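Local structure of FG41 Malonate Semialdehyde Decarboxylase (Coryneform bacterium, 3MJZ) at residues R4-S9 against I41-D46; S48-E53 against P63-I68; V70-G75 against I104-N109. The protein is an enzyme of the tautomerase superfamily, found here as a trimer of short chains, each built around two beta-alpha-beta units. All coordinates share one frame; numbering follows the deposited sequence.

Overall arrangement
The four main strands of the chain lie in the order 39-45, 2-8, 66-73 and 102-109, and the two outer pairs are parallel. Contact 1 is one of these pairs and contact 3 the other; their centres are about 19 Å apart, on opposite sides of the chain's centre. The antiparallel neighbours 2-8 and 66-73 join them, with Arg-4 packing on Phe-71. Contact 2 lies about 9 Å, centre to centre, from contact 1 and about 20 Å from contact 3. It brings the short strand 50-52 against the start of strand 66-73, whose far end serves contact 3. All three contacts adjoin the third subunit, and contacts 1 and 3 also meet the second.

Contact 1 of 3, residues R4-S9 against I41-D46; sequences RIDLTS and ILTAHD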
loop_
_atom_site.group_PDB
_atom_site.type_symbol
_atom_site.label_atom_id
_atom_site.label_comp_id
_atom_site.label_asym_id
_atom_site.label_seq_id
_atom_site.Cartn_x
_atom_site.Cartn_y
_atom_site.Cartn_z
ATOM N N ARG A 4 0.762 -7.305 2.139
ATOM C CA ARG A 4 0.230 -6.495 3.206
ATOM C C ARG A 4 -1.031 -7.191 3.634
ATOM O O ARG A 4 -2.033 -7.217 2.877
ATOM C CB ARG A 4 -0.077 -5.061 2.705
ATOM C CG ARG A 4 1.156 -4.247 2.367
ATOM C CD ARG A 4 0.888 -2.754 2.173
ATOM N NE ARG A 4 2.160 -2.125 1.833
ATOM C CZ ARG A 4 2.986 -1.570 2.715
ATOM N NH1 ARG A 4 2.660 -1.504 4.002
ATOM N NH2 ARG A 4 4.132 -1.056 2.305
ATOM N N ILE A 5 -0.972 -7.793 4.821
ATOM C CA ILE A 5 -2.170 -8.422 5.416
ATOM C C ILE A 5 -2.777 -7.496 6.450
ATOM O O ILE A 5 -2.200 -7.271 7.524
ATOM C CB ILE A 5 -1.906 -9.815 6.036
ATOM C CG1 ILE A 5 -1.313 -10.766 4.986
ATOM C CG2 ILE A 5 -3.188 -10.410 6.580
ATOM C CD1 ILE A 5 -0.006 -11.258 5.302
ATOM N N ASP A 6 -3.939 -6.955 6.113
ATOM C CA ASP A 6 -4.649 -6.089 7.035
ATOM C C ASP A 6 -5.840 -6.817 7.666
ATOM O O ASP A 6 -6.804 -7.181 6.992
ATOM C CB ASP A 6 -5.040 -4.777 6.350
ATOM C CG ASP A 6 -3.850 -3.845 6.167
ATOM O OD1 ASP A 6 -3.611 -3.033 7.084
ATOM O OD2 ASP A 6 -3.164 -3.916 5.101
ATOM N N LEU A 7 -5.741 -7.057 8.966
ATOM C CA LEU A 7 -6.744 -7.844 9.681
ATOM C C LEU A 7 -7.199 -7.104 10.929
ATOM O O LEU A 7 -6.857 -5.955 11.092
ATOM C CB LEU A 7 -6.239 -9.261 9.970
ATOM C CG LEU A 7 -4.936 -9.595 10.686
ATOM C CD1 LEU A 7 -4.876 -11.099 10.841
ATOM C CD2 LEU A 7 -3.745 -9.162 9.895
ATOM N N THR A 8 -7.963 -7.758 11.795
ATOM C CA THR A 8 -8.595 -7.099 12.932
ATOM C C THR A 8 -8.081 -7.555 14.310
ATOM O O THR A 8 -7.625 -8.679 14.498
ATOM C CB THR A 8 -10.154 -7.264 12.878
ATOM O OG1 THR A 8 -10.497 -8.668 12.832
ATOM C CG2 THR A 8 -10.744 -6.498 11.678
ATOM N N SER A 9 -8.215 -6.653 15.272
ATOM C CA SER A 9 -7.636 -6.778 16.595
ATOM C C SER A 9 -8.234 -7.892 17.448
ATOM O O SER A 9 -7.603 -8.363 18.398
ATOM C CB SER A 9 -7.796 -5.442 17.309
ATOM O OG SER A 9 -6.661 -5.164 18.090
ATOM N N ILE A 41 3.647 -7.909 5.856
ATOM C CA ILE A 41 3.411 -6.896 6.888
ATOM C C ILE A 41 2.007 -7.145 7.447
ATOM O O ILE A 41 1.041 -7.029 6.700
ATOM C CB ILE A 41 3.475 -5.432 6.308
ATOM C CG1 ILE A 41 4.634 -5.279 5.277
ATOM C CG2 ILE A 41 3.386 -4.369 7.444
ATOM C CD1 ILE A 41 5.544 -4.115 5.447
ATOM N N LEU A 42 1.898 -7.505 8.730
ATOM C CA LEU A 42 0.582 -7.617 9.396
ATOM C C LEU A 42 0.189 -6.346 10.129
ATOM O O LEU A 42 0.939 -5.830 10.952
ATOM C CB LEU A 42 0.531 -8.799 10.372
ATOM C CG LEU A 42 0.368 -10.235 9.855
ATOM C CD1 LEU A 42 1.420 -10.586 8.810
ATOM C CD2 LEU A 42 0.477 -11.191 11.021
ATOM N N THR A 43 -0.993 -5.839 9.822
ATOM C CA THR A 43 -1.553 -4.696 10.538
ATOM C C THR A 43 -2.942 -5.074 11.096
ATOM O O THR A 43 -3.931 -5.244 10.342
ATOM C CB THR A 43 -1.590 -3.405 9.663
ATOM O OG1 THR A 43 -0.322 -3.223 9.012
ATOM C CG2 THR A 43 -1.870 -2.165 10.512
ATOM N N ALA A 44 -2.974 -5.249 12.421
ATOM C CA ALA A 44 -4.202 -5.472 13.162
ATOM C C ALA A 44 -4.860 -4.132 13.523
ATOM O O ALA A 44 -4.243 -3.259 14.127
ATOM C CB ALA A 44 -3.904 -6.275 14.404
ATOM N N HIS A 45 -6.113 -3.967 13.130
ATOM C CA HIS A 45 -6.853 -2.747 13.385
ATOM C C HIS A 45 -8.017 -3.025 14.334
ATOM O O HIS A 45 -8.491 -4.166 14.427
ATOM C CB HIS A 45 -7.436 -2.210 12.073
ATOM C CG HIS A 45 -6.430 -2.006 10.989
ATOM N ND1 HIS A 45 -5.923 -3.048 10.243
ATOM C CD2 HIS A 45 -5.861 -0.880 10.503
ATOM C CE1 HIS A 45 -5.068 -2.576 9.358
ATOM N NE2 HIS A 45 -5.014 -1.264 9.495
ATOM N N ASP A 46 -8.471 -1.979 15.023
ATOM C CA ASP A 46 -9.817 -1.956 15.618
ATOM C C ASP A 46 -10.764 -2.261 14.446
ATOM O O ASP A 46 -10.686 -1.607 13.409
ATOM C CB ASP A 46 -10.114 -0.574 16.209
ATOM C CG ASP A 46 -11.377 -0.541 17.071
ATOM O OD1 ASP A 46 -12.283 0.287 16.768
ATOM O OD2 ASP A 46 -11.466 -1.319 18.068
HETATM O O HOH W 1 -0.675 -4.310 6.487
#
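Ile-41 runs beside Arg-4, both side chains projecting from one face, with Ile-41 CD1 4.2 Å from Arg-4 NH1 and placed obliquely to the guanidinium. The Arg-4 chain is extended from CG to NE, which carries its charged end away from this strand pair to a salt bridge with Asp-6 of the second subunit. The Ile-41 carbonyl takes the amide of Ile-5, N to O 2.9 Å, and has a water within reach.

Leu-42 projects from the opposite face of the sheet, where its CD1 meets Ile-5 CD1 at 3.8 Å; helix 13-30 covers this side through Ala-20 on Leu-42 and Ile-19 on Leu-7. Five consecutive bridges, Arg-4 with Ile-41 to Thr-8 with His-45, and an angle of 25° between the strand directions establish a parallel pair. It is the strand pairing of a beta-alpha-beta unit, with helix 13-30 as the connection, in the tautomerase fold.

Thr-43 gives its N to Ile-5 O at 3.0 Å and receives Leu-7 N on its own O. Its CB lies 3.3 Å from Asp-6 OD1, while its OG1 is hydrogen-bonded to the water at 2.8 Å. The other oxygen of that carboxylate, Asp-6 OD2, is salt-bridged to Arg-4 of the third subunit.

Ala-44 points its CA-H at Leu-7 O. His-45 then grips the same oxygen twice: its backbone N at 2.9 Å, and its ring ND1 at 3.2 Å from Leu-7 O, with 166° at the hydrogen. This second donor lies in the carbonyl plane, and the oxygen sits in the ring plane. CG beside the backbone N (chi1 -55°) brings the ND1 edge of the imidazole to the neighbouring strand, and the ND1 bond would limit ring rotation. The backbone O of His-45 accepts the amide of Ser-9.

Contact 2 of 3, residues S48-E53 against P63-I68; sequences SDIIAE and PSVVII
Ala-52 and Val-65 mark the nearest approach of the two backbones, their CA atoms 7.1 Å apart, a spacing too wide for a ladder, and the segments therefore meet through side chains alone.

Four apolar residues carry the contact. In Ile-50, with CG1 beside the backbone N (chi1 -66°), CG2 falls anti to it, and this branch does the touching: it lies 3.5 Å from Ile-67 CD1 and 4.0 Å from Val-65 CB. The two isoleucines run antiparallel past one another, and the CG2 methyl of Ile-50 meets the end methyl of Ile-67, whereas Val-65 crosses Ile-50 at a slant. Ala-52 faces both branches of Val-65 with its single methyl: Ala-52 CB is 3.9 Å from Val-65 CG1 and equally 3.9 Å from Val-65 CG2. Every one of these contacts is carbon to carbon, and the area buried is a modest 198 Å².

The strand 50-52 is thus held by van der Waals contact on this side, while its backbone enters an antiparallel ladder with a strand of the third subunit. Segment 63-68 leads into the central strand 66-73, where Ile-67 pairs through its backbone with Asp-6 of strand 2-8 and Ile-68 with Phe-103 and Ala-105 of strand 102-109.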
loop_
_atom_site.group_PDB
_atom_site.type_symbol
_atom_site.label_atom_id
_atom_site.label_comp_id
_atom_site.label_asym_id
_atom_site.label_seq_id
_atom_site.Cartn_x
_atom_site.Cartn_y
_atom_site.Cartn_z
ATOM N N SER A 48 -13.434 -1.481 13.449
ATOM C CA SER A 48 -14.229 -0.375 12.909
ATOM C C SER A 48 -13.411 0.455 11.910
ATOM O O SER A 48 -13.976 1.200 11.077
ATOM C CB SER A 48 -14.795 0.499 14.035
ATOM O OG SER A 48 -13.752 1.228 14.658
ATOM N N ASP A 49 -12.089 0.308 11.990
ATOM C CA ASP A 49 -11.176 0.904 11.010
ATOM C C ASP A 49 -11.167 0.220 9.633
ATOM O O ASP A 49 -10.726 0.810 8.680
ATOM C CB ASP A 49 -9.759 1.037 11.582
ATOM C CG ASP A 49 -9.685 2.095 12.667
ATOM O OD1 ASP A 49 -10.447 3.094 12.566
ATOM O OD2 ASP A 49 -8.886 1.923 13.628
ATOM N N ILE A 50 -11.656 -1.013 9.545
ATOM C CA ILE A 50 -11.762 -1.730 8.276
ATOM C C ILE A 50 -13.239 -1.845 7.912
ATOM O O ILE A 50 -14.041 -2.380 8.696
ATOM C CB ILE A 50 -11.132 -3.142 8.334
ATOM C CG1 ILE A 50 -9.631 -3.057 8.524
ATOM C CG2 ILE A 50 -11.415 -3.923 7.060
ATOM C CD1 ILE A 50 -8.989 -4.415 8.620
ATOM N N ILE A 51 -13.582 -1.324 6.736
ATOM C CA ILE A 51 -14.955 -1.306 6.216
ATOM C C ILE A 51 -14.950 -1.981 4.843
ATOM O O ILE A 51 -14.501 -1.389 3.852
ATOM C CB ILE A 51 -15.545 0.141 6.079
ATOM C CG1 ILE A 51 -15.347 0.951 7.368
ATOM C CG2 ILE A 51 -17.036 0.073 5.713
ATOM C CD1 ILE A 51 -15.274 2.461 7.172
ATOM N N ALA A 52 -15.431 -3.224 4.809
ATOM C CA ALA A 52 -15.473 -4.039 3.614
ATOM C C ALA A 52 -16.874 -4.596 3.434
ATOM O O ALA A 52 -17.368 -5.333 4.283
ATOM C CB ALA A 52 -14.459 -5.166 3.724
ATOM N N GLU A 53 -17.525 -4.228 2.339
ATOM C CA GLU A 53 -18.868 -4.706 2.040
ATOM C C GLU A 53 -18.813 -5.723 0.892
ATOM O O GLU A 53 -17.777 -6.361 0.673
ATOM C CB GLU A 53 -19.796 -3.515 1.735
ATOM C CG GLU A 53 -20.228 -2.753 3.004
ATOM C CD GLU A 53 -20.771 -1.339 2.760
ATOM O OE1 GLU A 53 -21.337 -1.038 1.687
ATOM O OE2 GLU A 53 -20.642 -0.512 3.673
ATOM N N PRO A 63 -17.353 -8.638 11.281
ATOM C CA PRO A 63 -16.362 -7.550 11.489
ATOM C C PRO A 63 -14.900 -7.966 11.239
ATOM O O PRO A 63 -14.038 -7.124 10.884
ATOM C CB PRO A 63 -16.509 -7.233 12.978
ATOM C CG PRO A 63 -17.929 -7.641 13.300
ATOM C CD PRO A 63 -18.220 -8.830 12.468
ATOM N N SER A 64 -14.627 -9.249 11.435
ATOM C CA SER A 64 -13.272 -9.743 11.393
ATOM C C SER A 64 -12.823 -9.972 9.945
ATOM O O SER A 64 -12.525 -11.099 9.547
ATOM C CB SER A 64 -13.159 -11.009 12.263
ATOM O OG SER A 64 -13.692 -10.789 13.572
ATOM N N VAL A 65 -12.782 -8.890 9.160
ATOM C CA VAL A 65 -12.321 -8.933 7.748
ATOM C C VAL A 65 -10.807 -9.114 7.662
ATOM O O VAL A 65 -10.071 -8.603 8.508
ATOM C CB VAL A 65 -12.723 -7.663 6.971
ATOM C CG1 VAL A 65 -12.115 -7.667 5.579
ATOM C CG2 VAL A 65 -14.260 -7.531 6.864
ATOM N N VAL A 66 -10.356 -9.883 6.669
ATOM C CA VAL A 66 -8.927 -10.080 6.362
ATOM C C VAL A 66 -8.681 -9.658 4.916
ATOM O O VAL A 66 -9.069 -10.365 3.987
ATOM C CB VAL A 66 -8.482 -11.553 6.538
ATOM C CG1 VAL A 66 -6.992 -11.726 6.236
ATOM C CG2 VAL A 66 -8.781 -12.057 7.950
ATOM N N ILE A 67 -8.060 -8.495 4.735
ATOM C CA ILE A 67 -7.728 -7.978 3.413
ATOM C C ILE A 67 -6.252 -8.265 3.123
ATOM O O ILE A 67 -5.378 -7.819 3.858
ATOM C CB ILE A 67 -8.064 -6.460 3.311
ATOM C CG1 ILE A 67 -9.585 -6.253 3.427
ATOM C CG2 ILE A 67 -7.563 -5.857 1.997
ATOM C CD1 ILE A 67 -9.994 -4.943 4.037
ATOM N N ILE A 68 -6.009 -9.039 2.062
ATOM C CA ILE A 68 -4.654 -9.413 1.574
ATOM C C ILE A 68 -4.378 -8.686 0.249
ATOM O O ILE A 68 -5.091 -8.869 -0.721
ATOM C CB ILE A 68 -4.513 -10.961 1.272
ATOM C CG1 ILE A 68 -5.366 -11.834 2.206
ATOM C CG2 ILE A 68 -3.071 -11.395 1.283
ATOM C CD1 ILE A 68 -5.008 -11.694 3.618
#

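Contact 3 of 3, residues V70-G75 against I104-N109; sequences VFTQAG and IAITEN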
loop_
_atom_site.group_PDB
_atom_site.type_symbol
_atom_site.label_atom_id
_atom_site.label_comp_id
_atom_site.label_asym_id
_atom_site.label_seq_id
_atom_site.Cartn_x
_atom_site.Cartn_y
_atom_site.Cartn_z
ATOM N N VAL A 70 -1.562 -8.193 -2.524
ATOM C CA VAL A 70 -0.387 -8.868 -3.047
ATOM C C VAL A 70 0.322 -7.947 -4.040
ATOM O O VAL A 70 -0.283 -7.452 -5.008
ATOM C CB VAL A 70 -0.780 -10.211 -3.691
ATOM C CG1 VAL A 70 0.441 -10.926 -4.205
ATOM C CG2 VAL A 70 -1.517 -11.077 -2.668
ATOM N N PHE A 71 1.587 -7.663 -3.745
ATOM C CA PHE A 71 2.436 -6.873 -4.632
ATOM C C PHE A 71 3.436 -7.818 -5.264
ATOM O O PHE A 71 4.330 -8.305 -4.599
ATOM C CB PHE A 71 3.152 -5.747 -3.877
ATOM C CG PHE A 71 2.230 -4.690 -3.360
ATOM C CD1 PHE A 71 1.636 -4.820 -2.112
ATOM C CD2 PHE A 71 1.963 -3.557 -4.107
ATOM C CE1 PHE A 71 0.784 -3.846 -1.621
ATOM C CE2 PHE A 71 1.111 -2.573 -3.618
ATOM C CZ PHE A 71 0.520 -2.721 -2.371
ATOM N N THR A 72 3.274 -8.069 -6.558
ATOM C CA THR A 72 4.089 -9.048 -7.238
ATOM C C THR A 72 4.454 -8.583 -8.662
ATOM O O THR A 72 3.844 -7.642 -9.206
ATOM C CB THR A 72 3.389 -10.432 -7.232
ATOM O OG1 THR A 72 4.337 -11.466 -7.549
ATOM C CG2 THR A 72 2.222 -10.464 -8.219
ATOM N N GLN A 73 5.463 -9.238 -9.240
ATOM C CA GLN A 73 5.898 -9.005 -10.618
ATOM C C GLN A 73 4.798 -9.323 -11.619
ATOM O O GLN A 73 4.019 -10.263 -11.425
ATOM C CB GLN A 73 7.141 -9.845 -10.945
ATOM C CG GLN A 73 8.286 -9.567 -10.021
ATOM C CD GLN A 73 9.429 -10.532 -10.181
ATOM O OE1 GLN A 73 10.142 -10.522 -11.190
ATOM N NE2 GLN A 73 9.644 -11.348 -9.160
ATOM N N ALA A 74 4.748 -8.524 -12.685
ATOM C CA ALA A 74 3.844 -8.754 -13.810
ATOM C C ALA A 74 4.172 -10.091 -14.485
ATOM O O ALA A 74 5.303 -10.573 -14.393
ATOM C CB ALA A 74 3.958 -7.604 -14.799
ATOM N N GLY A 75 3.184 -10.708 -15.133
ATOM C CA GLY A 75 3.441 -11.904 -15.925
ATOM C C GLY A 75 2.687 -13.157 -15.550
ATOM O O GLY A 75 2.649 -14.116 -16.335
ATOM N N ILE A 104 -8.972 -10.071 -1.498
ATOM C CA ILE A 104 -7.619 -10.080 -2.114
ATOM C C ILE A 104 -7.489 -9.100 -3.289
ATOM O O ILE A 104 -8.334 -9.073 -4.184
ATOM C CB ILE A 104 -7.181 -11.501 -2.654
ATOM C CG1 ILE A 104 -7.875 -12.645 -1.907
ATOM C CG2 ILE A 104 -5.638 -11.629 -2.732
ATOM C CD1 ILE A 104 -7.001 -13.536 -1.135
ATOM N N ALA A 105 -6.399 -8.329 -3.291
ATOM C CA ALA A 105 -6.039 -7.396 -4.375
ATOM C C ALA A 105 -4.576 -7.613 -4.796
ATOM O O ALA A 105 -3.700 -7.859 -3.956
ATOM C CB ALA A 105 -6.235 -5.976 -3.923
ATOM N N ILE A 106 -4.336 -7.554 -6.104
ATOM C CA ILE A 106 -3.010 -7.733 -6.655
ATOM C C ILE A 106 -2.615 -6.443 -7.324
ATOM O O ILE A 106 -3.373 -5.896 -8.112
ATOM C CB ILE A 106 -2.899 -8.813 -7.757
ATOM C CG1 ILE A 106 -3.629 -10.124 -7.427
ATOM C CG2 ILE A 106 -1.423 -9.051 -8.101
ATOM C CD1 ILE A 106 -3.113 -10.859 -6.269
ATOM N N THR A 107 -1.414 -5.979 -7.007
ATOM C CA THR A 107 -0.822 -4.835 -7.660
ATOM C C THR A 107 0.525 -5.261 -8.234
ATOM O O THR A 107 1.338 -5.885 -7.549
ATOM C CB THR A 107 -0.669 -3.649 -6.704
ATOM O OG1 THR A 107 -1.954 -3.321 -6.170
ATOM C CG2 THR A 107 -0.108 -2.442 -7.449
ATOM N N GLU A 108 0.746 -4.907 -9.495
ATOM C CA GLU A 108 1.867 -5.434 -10.260
ATOM C C GLU A 108 3.011 -4.446 -10.470
ATOM O O GLU A 108 2.803 -3.214 -10.579
ATOM C CB GLU A 108 1.364 -5.966 -11.611
ATOM C CG GLU A 108 0.375 -7.145 -11.472
ATOM C CD GLU A 108 0.170 -7.867 -12.775
ATOM O OE1 GLU A 108 -0.016 -7.178 -13.806
ATOM O OE2 GLU A 108 0.220 -9.115 -12.784
ATOM N N ASN A 109 4.220 -5.004 -10.525
ATOM C CA ASN A 109 5.392 -4.244 -10.913
ATOM C C ASN A 109 6.348 -5.028 -11.829
ATOM O O ASN A 109 5.920 -5.934 -12.546
ATOM C CB ASN A 109 6.073 -3.544 -9.697
ATOM C CG ASN A 109 6.681 -4.517 -8.644
ATOM O OD1 ASN A 109 6.805 -5.732 -8.850
ATOM N ND2 ASN A 109 7.099 -3.945 -7.522
#
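Val-70 and Ile-106 project together from one face of the sheet, and Ile-106 CD1 reaches Val-70 CB at 3.5 Å. The bend at chi2 (-64°) swings that methyl towards the valine. On the same face Ile-106 CG2 rests 3.9 Å from Thr-72 CG2, and Phe-85 of helix 78-92 packs on Ile-106. On the other face Phe-71 and Thr-107 also run alongside: Thr-107 CB sits 3.7 Å from both Phe-71 CD2 and CE2, oblique to the ring. The ring of His-69 in the second subunit meets Phe-71 edge-to-face.

Between the two faces runs a parallel ladder, the strands of a beta-alpha-beta unit joined by helix 78-92. Its bond from Val-70 N to Ala-105 O is short, 2.6 Å, and nearly straight (168°); the last is from Ala-74 N to Asn-109 O, 2.8 Å.

Polar groups gather at the C-terminal end. The Glu-108 carboxylate passes near Ala-74 and is salt-bridged to Lys-81, while Asn-109 ND2 donates to Ile-106 O of the second subunit. The chemistry therefore implies a division of labour: backbone bonds and apolar contacts join the strands, and polar ends tie them to the helix and the trimer.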